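Local coordinates for V-type ATP synthase alpha chain (Nanoarchaeum equitans Kin4-M, PDB 5BN3), which is the A subunit of an archaeal V-type ATP synthase and holds bound ADP at a P-loop nucleotide-binding domain, at residues Gln490-Asp495 / Leu544-Leu549; Phe200-Arg205 / Gln234-Trp239; Ile484-Leu489 / Lys540-Arg545. All coordinates share one frame; numbering follows the deposited sequence.

How the interactions relate
From the N terminus, interaction 2 forms first: the loop 200-205 meets helix 229-239, closing a loop of 28 residues that carries the phosphate-binding turn. Much later in the chain, interactions 3 and 1 open in turn at the end of helix 472-489 and in the loop after it, and both close on the residues around the end of helix 537-542. Their segments follow one another in the same order, so these two contacts overlap rather than nest, and they share L544 and R545. R205 connects all three: its backbone and guanidinium bond to Q490 and Q491 of interaction 1 and to F488 of interaction 3, joining the nucleotide-binding domain to the helical C-terminal domain.

Interaction 1: Gln490-Asp495 / Leu544-Leu549; sequences QQDAFD and LRYKSL. With ADP (adenosine-5'-diphosphate), chain C.
R545 reaches Q490 and D492 along an extended side chain whose CB already points toward the 490-495 loop. CG sits in the crowded position between the backbone N and the carbonyl carbon (chi1 58°), and beyond it CD lies 3.4 Å from Q490 O. NE bonds to E486 O of helix 472-489. The guanidinium is covered on both faces, Q490 CB 3.7 Å above one and Y546 CE2 3.6 Å above the opposite one, each offset toward the rim. NH2 comes near Q490 OE1 at too poor an angle for a hydrogen bond. D492 N lies at the guanidinium edge, near its plane, next to NH1; both are donors, and both use D498 OD2, NH1 in a salt bridge and D492 N in a hydrogen bond.

This loop is the adenine-binding part of the ADP pocket. Its backbone reads the base: A493 N donates to ADP N1 over 3.0 Å, almost straight at 172°, and ADP N6 donates to Q491 O, also at 3.0 Å. An Asx turn, in which F494 N bonds to D492 OD1 at 3.0 Å from above the carboxylate plane, lies within the type I turn from D492 to D495, whose own backbone bond is weak.

On the flank turned away from ADP, beside R545, two carboxylates border the edge of the Y546 ring. D492 OD2 is 3.8 Å from Y546 OH, and D495 OD1 is 3.6 Å from Y546 CD1, with the D495 carboxylate turned 87° to the ring. D495 OD2 accepts from the amides of N497 and D498, while water 1 lies within hydrogen-bonding distance of both D495 OD1 and Y546 O.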
loop_
_atom_site.group_PDB
_atom_site.type_symbol
_atom_site.label_atom_id
_atom_site.label_comp_id
_atom_site.label_asym_id
_atom_site.label_seq_id
_atom_site.Cartn_x
_atom_site.Cartn_y
_atom_site.Cartn_z
ATOM N N GLN A 490 28.555 16.127 -16.918
ATOM C CA GLN A 490 28.537 17.136 -15.864
ATOM C C GLN A 490 28.785 18.524 -16.437
ATOM O O GLN A 490 29.618 18.702 -17.331
ATOM C CB GLN A 490 29.576 16.814 -14.783
ATOM C CG GLN A 490 29.176 15.675 -13.853
ATOM C CD GLN A 490 30.217 15.396 -12.785
ATOM O OE1 GLN A 490 31.032 16.259 -12.454
ATOM N NE2 GLN A 490 30.196 14.185 -12.242
ATOM N N GLN A 491 28.052 19.504 -15.919
ATOM C CA GLN A 491 28.172 20.879 -16.383
ATOM C C GLN A 491 27.818 21.842 -15.253
ATOM O O GLN A 491 26.684 21.857 -14.768
ATOM C CB GLN A 491 27.276 21.112 -17.604
ATOM C CG GLN A 491 27.472 22.467 -18.275
ATOM C CD GLN A 491 26.841 22.540 -19.652
ATOM O OE1 GLN A 491 26.493 21.518 -20.248
ATOM N NE2 GLN A 491 26.691 23.756 -20.167
ATOM N N ASP A 492 28.800 22.636 -14.831
ATOM C CA ASP A 492 28.632 23.553 -13.707
ATOM C C ASP A 492 27.871 24.804 -14.142
ATOM O O ASP A 492 28.384 25.626 -14.901
ATOM C CB ASP A 492 30.000 23.940 -13.134
ATOM C CG ASP A 492 29.906 24.594 -11.767
ATOM O OD1 ASP A 492 28.810 25.057 -11.385
ATOM O OD2 ASP A 492 30.939 24.653 -11.071
ATOM N N ALA A 493 26.645 24.946 -13.647
ATOM C CA ALA A 493 25.791 26.074 -14.008
ATOM C C ALA A 493 26.313 27.396 -13.460
ATOM O O ALA A 493 25.917 28.467 -13.924
ATOM C CB ALA A 493 24.385 25.833 -13.512
ATOM N N PHE A 494 27.190 27.318 -12.466
ATOM C CA PHE A 494 27.672 28.518 -11.791
ATOM C C PHE A 494 29.176 28.725 -11.952
ATOM O O PHE A 494 29.817 29.380 -11.130
ATOM C CB PHE A 494 27.258 28.494 -10.318
ATOM C CG PHE A 494 25.799 28.198 -10.118
ATOM C CD1 PHE A 494 24.835 29.094 -10.557
ATOM C CD2 PHE A 494 25.390 27.021 -9.511
ATOM C CE1 PHE A 494 23.488 28.824 -10.387
ATOM C CE2 PHE A 494 24.043 26.745 -9.336
ATOM C CZ PHE A 494 23.091 27.650 -9.776
ATOM N N ASP A 495 29.728 28.160 -13.022
ATOM C CA ASP A 495 31.083 28.487 -13.444
ATOM C C ASP A 495 30.988 29.344 -14.699
ATOM O O ASP A 495 30.213 29.037 -15.604
ATOM C CB ASP A 495 31.896 27.224 -13.728
ATOM C CG ASP A 495 33.321 27.532 -14.150
ATOM O OD1 ASP A 495 34.183 27.700 -13.261
ATOM O OD2 ASP A 495 33.584 27.607 -15.369
ATOM N N LEU A 544 38.810 20.179 -19.196
ATOM C CA LEU A 544 38.598 21.012 -20.384
ATOM C C LEU A 544 37.412 21.970 -20.279
ATOM O O LEU A 544 37.536 23.153 -20.598
ATOM C CB LEU A 544 38.426 20.134 -21.627
ATOM C CG LEU A 544 39.679 19.619 -22.334
ATOM C CD1 LEU A 544 39.310 18.621 -23.417
ATOM C CD2 LEU A 544 40.434 20.781 -22.941
ATOM N N ARG A 545 36.271 21.454 -19.827
ATOM C CA ARG A 545 35.026 22.223 -19.789
ATOM C C ARG A 545 35.105 23.480 -18.925
ATOM O O ARG A 545 34.310 24.406 -19.093
ATOM C CB ARG A 545 33.854 21.338 -19.338
ATOM C CG ARG A 545 34.030 20.681 -17.968
ATOM C CD ARG A 545 32.850 19.770 -17.634
ATOM N NE ARG A 545 33.025 19.061 -16.367
ATOM C CZ ARG A 545 32.499 19.449 -15.210
ATOM N NH1 ARG A 545 31.754 20.543 -15.151
ATOM N NH2 ARG A 545 32.714 18.740 -14.112
ATOM N N TYR A 546 36.069 23.515 -18.011
ATOM C CA TYR A 546 36.251 24.672 -17.142
ATOM C C TYR A 546 37.091 25.775 -17.780
ATOM O O TYR A 546 37.359 26.799 -17.149
ATOM C CB TYR A 546 36.885 24.244 -15.817
ATOM C CG TYR A 546 35.912 23.605 -14.860
ATOM C CD1 TYR A 546 34.947 24.367 -14.218
ATOM C CD2 TYR A 546 35.962 22.247 -14.590
ATOM C CE1 TYR A 546 34.056 23.794 -13.341
ATOM C CE2 TYR A 546 35.073 21.664 -13.711
ATOM C CZ TYR A 546 34.122 22.444 -13.091
ATOM O OH TYR A 546 33.232 21.874 -12.215
ATOM N N LYS A 547 37.506 25.575 -19.026
ATOM C CA LYS A 547 38.408 26.531 -19.663
ATOM C C LYS A 547 37.701 27.550 -20.557
ATOM O O LYS A 547 36.589 27.306 -21.028
ATOM C CB LYS A 547 39.548 25.804 -20.385
ATOM C CG LYS A 547 40.521 25.171 -19.395
ATOM C CD LYS A 547 41.687 24.449 -20.054
ATOM C CE LYS A 547 42.672 23.968 -18.990
ATOM N NZ LYS A 547 43.660 22.986 -19.504
ATOM N N SER A 548 38.360 28.690 -20.764
ATOM C CA SER A 548 37.762 29.863 -21.407
ATOM C C SER A 548 37.039 29.557 -22.714
ATOM O O SER A 548 35.813 29.652 -22.788
ATOM C CB SER A 548 38.829 30.936 -21.653
ATOM O OG SER A 548 39.683 30.580 -22.728
ATOM N N LEU A 549 37.823 29.182 -23.721
ATOM C CA LEU A 549 37.384 28.910 -25.088
ATOM C C LEU A 549 38.682 29.008 -25.853
ATOM O O LEU A 549 39.109 28.062 -26.516
ATOM C CB LEU A 549 36.417 29.976 -25.611
ATOM C CG LEU A 549 35.299 29.532 -26.562
ATOM C CD1 LEU A 549 35.799 28.551 -27.615
ATOM C CD2 LEU A 549 34.129 28.944 -25.790
HETATM P PB ADP C . 15.137 21.249 -7.283
HETATM O O1B ADP C . 15.064 19.965 -8.066
HETATM O O2B ADP C . 14.581 22.451 -7.995
HETATM O O3B ADP C . 14.688 21.104 -5.852
HETATM P PA ADP C . 17.494 22.884 -7.527
HETATM O O1A ADP C . 17.344 23.218 -8.982
HETATM O O2A ADP C . 17.123 23.907 -6.484
HETATM O O3A ADP C . 16.732 21.497 -7.208
HETATM O "O5'" ADP C . 19.024 22.447 -7.283
HETATM C "C5'" ADP C . 19.411 21.886 -6.030
HETATM C "C4'" ADP C . 20.885 22.170 -5.763
HETATM O "O4'" ADP C . 21.700 21.561 -6.772
HETATM C "C3'" ADP C . 21.136 23.667 -5.795
HETATM O "O3'" ADP C . 21.789 24.063 -4.586
HETATM C "C2'" ADP C . 22.038 23.887 -6.991
HETATM O "O2'" ADP C . 23.086 24.808 -6.691
HETATM C "C1'" ADP C . 22.605 22.518 -7.325
HETATM N N9 ADP C . 22.692 22.359 -8.796
HETATM C C8 ADP C . 21.726 21.878 -9.602
HETATM N N7 ADP C . 22.132 21.870 -10.896
HETATM C C5 ADP C . 23.389 22.351 -10.931
HETATM C C6 ADP C . 24.405 22.607 -11.978
HETATM N N6 ADP C . 24.153 22.336 -13.285
HETATM N N1 ADP C . 25.593 23.115 -11.577
HETATM C C2 ADP C . 25.855 23.386 -10.283
HETATM N N3 ADP C . 24.981 23.179 -9.283
HETATM C C4 ADP C . 23.753 22.670 -9.542
HETATM O O HOH W 1 36.438 28.077 -14.811
#

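Interaction 2: Phe200-Arg205 / Gln234-Trp239; sequences FITGTR and QQIAKW
T204 OG1, which lies 4.2 Å from Q235 CB, is gripped by two waters that link the 200-205 loop to the helix. Water 3, 2.8 Å from T204 OG1, donates to T202 O at 2.6 Å and more weakly to Q235 O. Water 4 accepts from Q235 NE2 over 2.7 Å, and that amide also bonds to S499. No direct hydrogen bond crosses the contact, so these waters carry its polar part, and T202 O packs against the end of the helix, with W239 CB 3.5 Å away.

Local bonds fix the loop's course. T202 OG1 accepts from T204 N at 3.0 Å in an ST turn and is bonded in addition to D208. G203 has a phi of 96°, at which a CB would be jammed against T202 O and would also clash with W239 CB; the absence of a side chain permits its CA to approach W239 CB to 4.4 Å. The W239 indole leads away from the loop, and its NE1 is taken up by S499.

Apolar contact comes from F200. Its CG is anti to the backbone N (chi1 178°), and the ring presents its CE2-CZ edge to I236 CG2, at 4.0 Å from CZ.

Helix 229-239 is the one that follows the P-loop, beginning at K229 and T230 of the ADP pocket, in the arrangement characteristic of P-loop nucleotide-binding domains.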
loop_
_atom_site.group_PDB
_atom_site.type_symbol
_atom_site.label_atom_id
_atom_site.label_comp_id
_atom_site.label_asym_id
_atom_site.label_seq_id
_atom_site.Cartn_x
_atom_site.Cartn_y
_atom_site.Cartn_z
ATOM N N PHE A 200 16.224 21.690 -30.745
ATOM C CA PHE A 200 16.150 22.735 -29.736
ATOM C C PHE A 200 17.479 22.759 -28.984
ATOM O O PHE A 200 17.739 21.898 -28.142
ATOM C CB PHE A 200 14.988 22.452 -28.779
ATOM C CG PHE A 200 14.852 23.452 -27.664
ATOM C CD1 PHE A 200 14.549 24.777 -27.933
ATOM C CD2 PHE A 200 14.998 23.056 -26.340
ATOM C CE1 PHE A 200 14.412 25.696 -26.907
ATOM C CE2 PHE A 200 14.861 23.969 -25.308
ATOM C CZ PHE A 200 14.568 25.292 -25.590
ATOM N N ILE A 201 18.329 23.731 -29.309
ATOM C CA ILE A 201 19.651 23.828 -28.692
ATOM C C ILE A 201 19.585 24.606 -27.378
ATOM O O ILE A 201 19.257 25.792 -27.367
ATOM C CB ILE A 201 20.676 24.488 -29.636
ATOM C CG1 ILE A 201 20.707 23.764 -30.987
ATOM C CG2 ILE A 201 22.057 24.498 -28.996
ATOM C CD1 ILE A 201 21.136 22.311 -30.900
ATOM N N THR A 202 19.914 23.931 -26.280
ATOM C CA THR A 202 19.759 24.490 -24.939
ATOM C C THR A 202 21.020 25.168 -24.421
ATOM O O THR A 202 20.949 26.105 -23.626
ATOM C CB THR A 202 19.339 23.403 -23.927
ATOM O OG1 THR A 202 20.385 22.432 -23.796
ATOM C CG2 THR A 202 18.070 22.713 -24.385
ATOM N N GLY A 203 22.176 24.684 -24.861
ATOM C CA GLY A 203 23.436 25.160 -24.323
ATOM C C GLY A 203 23.919 24.239 -23.220
ATOM O O GLY A 203 25.001 24.431 -22.662
ATOM N N THR A 204 23.099 23.240 -22.902
ATOM C CA THR A 204 23.472 22.194 -21.956
ATOM C C THR A 204 23.758 20.913 -22.737
ATOM O O THR A 204 22.898 20.424 -23.472
ATOM C CB THR A 204 22.356 21.947 -20.921
ATOM O OG1 THR A 204 22.155 23.134 -20.141
ATOM C CG2 THR A 204 22.731 20.800 -19.993
ATOM N N ARG A 205 24.967 20.378 -22.571
ATOM C CA ARG A 205 25.459 19.265 -23.388
ATOM C C ARG A 205 24.576 18.013 -23.383
ATOM O O ARG A 205 24.245 17.480 -24.444
ATOM C CB ARG A 205 26.894 18.898 -22.979
ATOM C CG ARG A 205 27.924 19.978 -23.309
ATOM C CD ARG A 205 29.345 19.533 -22.982
ATOM N NE ARG A 205 29.609 19.531 -21.546
ATOM C CZ ARG A 205 30.037 20.591 -20.866
ATOM N NH1 ARG A 205 30.246 21.740 -21.490
ATOM N NH2 ARG A 205 30.252 20.503 -19.563
ATOM N N GLN A 234 16.334 27.022 -15.420
ATOM C CA GLN A 234 16.926 28.357 -15.484
ATOM C C GLN A 234 18.089 28.406 -16.470
ATOM O O GLN A 234 18.280 29.406 -17.159
ATOM C CB GLN A 234 17.384 28.818 -14.095
ATOM C CG GLN A 234 16.248 29.230 -13.163
ATOM C CD GLN A 234 16.732 29.632 -11.781
ATOM O OE1 GLN A 234 17.888 29.397 -11.420
ATOM N NE2 GLN A 234 15.847 30.240 -10.999
ATOM N N GLN A 235 18.866 27.327 -16.525
ATOM C CA GLN A 235 19.951 27.210 -17.498
ATOM C C GLN A 235 19.413 27.227 -18.919
ATOM O O GLN A 235 19.985 27.862 -19.802
ATOM C CB GLN A 235 20.748 25.924 -17.268
ATOM C CG GLN A 235 21.689 25.985 -16.081
ATOM C CD GLN A 235 22.691 27.116 -16.191
ATOM O OE1 GLN A 235 22.550 28.151 -15.539
ATOM N NE2 GLN A 235 23.715 26.922 -17.015
ATOM N N ILE A 236 18.316 26.510 -19.138
ATOM C CA ILE A 236 17.649 26.529 -20.432
ATOM C C ILE A 236 17.135 27.938 -20.723
ATOM O O ILE A 236 17.350 28.464 -21.807
ATOM C CB ILE A 236 16.488 25.513 -20.485
ATOM C CG1 ILE A 236 17.026 24.088 -20.322
ATOM C CG2 ILE A 236 15.724 25.641 -21.788
ATOM C CD1 ILE A 236 15.945 23.029 -20.232
ATOM N N ALA A 237 16.477 28.555 -19.746
ATOM C CA ALA A 237 15.977 29.918 -19.907
ATOM C C ALA A 237 17.100 30.908 -20.232
ATOM O O ALA A 237 16.883 31.887 -20.947
ATOM C CB ALA A 237 15.227 30.351 -18.662
ATOM N N LYS A 238 18.297 30.646 -19.710
ATOM C CA LYS A 238 19.463 31.496 -19.960
ATOM C C LYS A 238 20.008 31.374 -21.374
ATOM O O LYS A 238 20.122 32.366 -22.092
ATOM C CB LYS A 238 20.602 31.141 -18.998
ATOM C CG LYS A 238 20.543 31.780 -17.624
ATOM C CD LYS A 238 21.834 31.480 -16.867
ATOM C CE LYS A 238 21.641 31.544 -15.364
ATOM N NZ LYS A 238 22.855 31.068 -14.644
ATOM N N TRP A 239 20.363 30.153 -21.765
ATOM C CA TRP A 239 21.177 29.949 -22.964
ATOM C C TRP A 239 20.464 29.341 -24.170
ATOM O O TRP A 239 21.092 29.127 -25.206
ATOM C CB TRP A 239 22.398 29.084 -22.632
ATOM C CG TRP A 239 23.189 29.533 -21.432
ATOM C CD1 TRP A 239 23.564 28.765 -20.364
ATOM C CD2 TRP A 239 23.711 30.846 -21.183
ATOM N NE1 TRP A 239 24.282 29.518 -19.469
ATOM C CE2 TRP A 239 24.387 30.798 -19.946
ATOM C CE3 TRP A 239 23.672 32.055 -21.884
ATOM C CZ2 TRP A 239 25.018 31.918 -19.397
ATOM C CZ3 TRP A 239 24.295 33.160 -21.338
ATOM C CH2 TRP A 239 24.959 33.085 -20.109
HETATM O O HOH W 2 21.921 27.557 -26.937
HETATM O O HOH W 3 21.417 25.708 -21.066
HETATM O O HOH W 4 24.300 24.642 -18.348
#

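Interaction 3: Ile484-Leu489 / Lys540-Arg545; sequences IREGFL and KIIKLR
The last turn of helix 472-489, in the helical C-terminal domain, meets the 540-545 segment, which begins on helix 537-542, where G487 lies against I542, their CA atoms only 4.1 Å apart. Having no side chain, G487 lets the two backbones come this close.

The E486 carbonyl faces the other segment and is gripped by R545. NE donates to E486 O at 2.9 Å, with an N-H...O angle of 145° and tilted out of the carbonyl plane, while NH2 adds a weak second bond of 3.2 Å at 132°. Two donors of one guanidinium thus share a single backbone oxygen, while its NH1 forms the salt bridge with D498. CD of the same arginine packs on G487 O at 3.7 Å.

The helix widens here into a pi-type turn over 485-489: L489 N bonds to I484 O over 2.8 Å, while F488 N makes a weak bond to the same oxygen. F488 itself points away from this contact, its ring set edge-to-face with F448 of helix 441-458, and its carbonyl accepts from R205 NE.

Beside the carbonyl, E486 and I542 cross obliquely. E486 CB packs on I542 CG2 at 3.9 Å; from there the glutamate chain runs on extended, CD anti to CA (chi2 -178°), and OE1 at its tip comes to 3.6 Å from I542 CD1. R482 lends that carboxylate a long, weak ion pair.

Water 5 lies between the two segments. It accepts from R545 N at 2.9 Å and lies within hydrogen-bonding distance of both G487 O and I541 O.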
loop_
_atom_site.group_PDB
_atom_site.type_symbol
_atom_site.label_atom_id
_atom_site.label_comp_id
_atom_site.label_asym_id
_atom_site.label_seq_id
_atom_site.Cartn_x
_atom_site.Cartn_y
_atom_site.Cartn_z
ATOM N N ILE A 484 33.503 10.489 -19.611
ATOM C CA ILE A 484 32.254 10.977 -20.185
ATOM C C ILE A 484 31.390 11.651 -19.117
ATOM O O ILE A 484 30.825 12.721 -19.350
ATOM C CB ILE A 484 31.474 9.828 -20.867
ATOM C CG1 ILE A 484 32.246 9.323 -22.092
ATOM C CG2 ILE A 484 30.083 10.286 -21.276
ATOM C CD1 ILE A 484 31.801 7.961 -22.592
ATOM N N ARG A 485 31.301 11.030 -17.943
ATOM C CA ARG A 485 30.512 11.581 -16.844
ATOM C C ARG A 485 31.095 12.882 -16.295
ATOM O O ARG A 485 30.383 13.878 -16.172
ATOM C CB ARG A 485 30.351 10.550 -15.721
ATOM C CG ARG A 485 29.359 9.434 -16.036
ATOM C CD ARG A 485 29.171 8.479 -14.860
ATOM N NE ARG A 485 30.318 7.595 -14.659
ATOM C CZ ARG A 485 31.259 7.785 -13.741
ATOM N NH1 ARG A 485 31.192 8.830 -12.928
ATOM N NH2 ARG A 485 32.265 6.930 -13.631
ATOM N N GLU A 486 32.386 12.878 -15.976
ATOM C CA GLU A 486 33.019 14.033 -15.337
ATOM C C GLU A 486 33.457 15.123 -16.314
ATOM O O GLU A 486 33.621 16.278 -15.923
ATOM C CB GLU A 486 34.214 13.593 -14.476
ATOM C CG GLU A 486 33.843 12.757 -13.257
ATOM C CD GLU A 486 35.050 12.387 -12.407
ATOM O OE1 GLU A 486 36.181 12.778 -12.767
ATOM O OE2 GLU A 486 34.865 11.705 -11.377
ATOM N N GLY A 487 33.650 14.760 -17.579
ATOM C CA GLY A 487 34.155 15.705 -18.560
ATOM C C GLY A 487 33.149 16.177 -19.593
ATOM O O GLY A 487 33.372 17.192 -20.253
ATOM N N PHE A 488 32.041 15.453 -19.735
ATOM C CA PHE A 488 31.049 15.784 -20.755
ATOM C C PHE A 488 29.640 15.990 -20.191
ATOM O O PHE A 488 29.022 17.032 -20.412
ATOM C CB PHE A 488 31.029 14.705 -21.839
ATOM C CG PHE A 488 30.124 15.021 -22.990
ATOM C CD1 PHE A 488 30.493 15.961 -23.937
ATOM C CD2 PHE A 488 28.906 14.372 -23.132
ATOM C CE1 PHE A 488 29.663 16.256 -25.001
ATOM C CE2 PHE A 488 28.072 14.662 -24.194
ATOM C CZ PHE A 488 28.450 15.606 -25.130
ATOM N N LEU A 489 29.134 14.991 -19.476
ATOM C CA LEU A 489 27.771 15.041 -18.949
ATOM C C LEU A 489 27.619 16.103 -17.863
ATOM O O LEU A 489 26.672 16.893 -17.885
ATOM C CB LEU A 489 27.344 13.669 -18.419
ATOM C CG LEU A 489 27.296 12.552 -19.462
ATOM C CD1 LEU A 489 26.855 11.237 -18.842
ATOM C CD2 LEU A 489 26.365 12.941 -20.586
ATOM N N LYS A 540 43.345 15.673 -17.938
ATOM C CA LYS A 540 43.395 16.921 -18.697
ATOM C C LYS A 540 42.106 17.137 -19.483
ATOM O O LYS A 540 41.600 18.257 -19.571
ATOM C CB LYS A 540 44.598 16.935 -19.647
ATOM C CG LYS A 540 45.943 16.904 -18.941
ATOM C CD LYS A 540 45.982 17.919 -17.809
ATOM C CE LYS A 540 46.414 17.270 -16.503
ATOM N NZ LYS A 540 46.021 18.089 -15.323
ATOM N N ILE A 541 41.582 16.055 -20.054
ATOM C CA ILE A 541 40.321 16.092 -20.790
ATOM C C ILE A 541 39.155 16.471 -19.874
ATOM O O ILE A 541 38.291 17.267 -20.246
ATOM C CB ILE A 541 40.035 14.731 -21.470
ATOM C CG1 ILE A 541 41.113 14.420 -22.513
ATOM C CG2 ILE A 541 38.660 14.721 -22.118
ATOM C CD1 ILE A 541 40.900 13.107 -23.241
ATOM N N ILE A 542 39.146 15.900 -18.673
ATOM C CA ILE A 542 38.097 16.154 -17.686
ATOM C C ILE A 542 38.031 17.632 -17.266
ATOM O O ILE A 542 36.950 18.158 -16.989
ATOM C CB ILE A 542 38.266 15.214 -16.458
ATOM C CG1 ILE A 542 37.891 13.779 -16.846
ATOM C CG2 ILE A 542 37.416 15.663 -15.288
ATOM C CD1 ILE A 542 38.123 12.755 -15.746
ATOM N N LYS A 543 39.181 18.303 -17.258
ATOM C CA LYS A 543 39.258 19.705 -16.846
ATOM C C LYS A 543 38.946 20.691 -17.974
ATOM O O LYS A 543 38.828 21.893 -17.733
ATOM C CB LYS A 543 40.645 20.006 -16.270
ATOM C CG LYS A 543 40.975 19.245 -14.997
ATOM C CD LYS A 543 42.467 19.301 -14.692
ATOM C CE LYS A 543 42.968 20.733 -14.604
ATOM N NZ LYS A 543 44.436 20.793 -14.356
ATOM N N LEU A 544 38.810 20.179 -19.196
ATOM C CA LEU A 544 38.598 21.012 -20.384
ATOM C C LEU A 544 37.412 21.970 -20.279
ATOM O O LEU A 544 37.536 23.153 -20.598
ATOM C CB LEU A 544 38.426 20.134 -21.627
ATOM C CG LEU A 544 39.679 19.619 -22.334
ATOM C CD1 LEU A 544 39.310 18.621 -23.417
ATOM C CD2 LEU A 544 40.434 20.781 -22.941
ATOM N N ARG A 545 36.271 21.454 -19.827
ATOM C CA ARG A 545 35.026 22.223 -19.789
ATOM C C ARG A 545 35.105 23.480 -18.925
ATOM O O ARG A 545 34.310 24.406 -19.093
ATOM C CB ARG A 545 33.854 21.338 -19.338
ATOM C CG ARG A 545 34.030 20.681 -17.968
ATOM C CD ARG A 545 32.850 19.770 -17.634
ATOM N NE ARG A 545 33.025 19.061 -16.367
ATOM C CZ ARG A 545 32.499 19.449 -15.210
ATOM N NH1 ARG A 545 31.754 20.543 -15.151
ATOM N NH2 ARG A 545 32.714 18.740 -14.112
HETATM O O HOH W 5 35.904 18.591 -19.850
#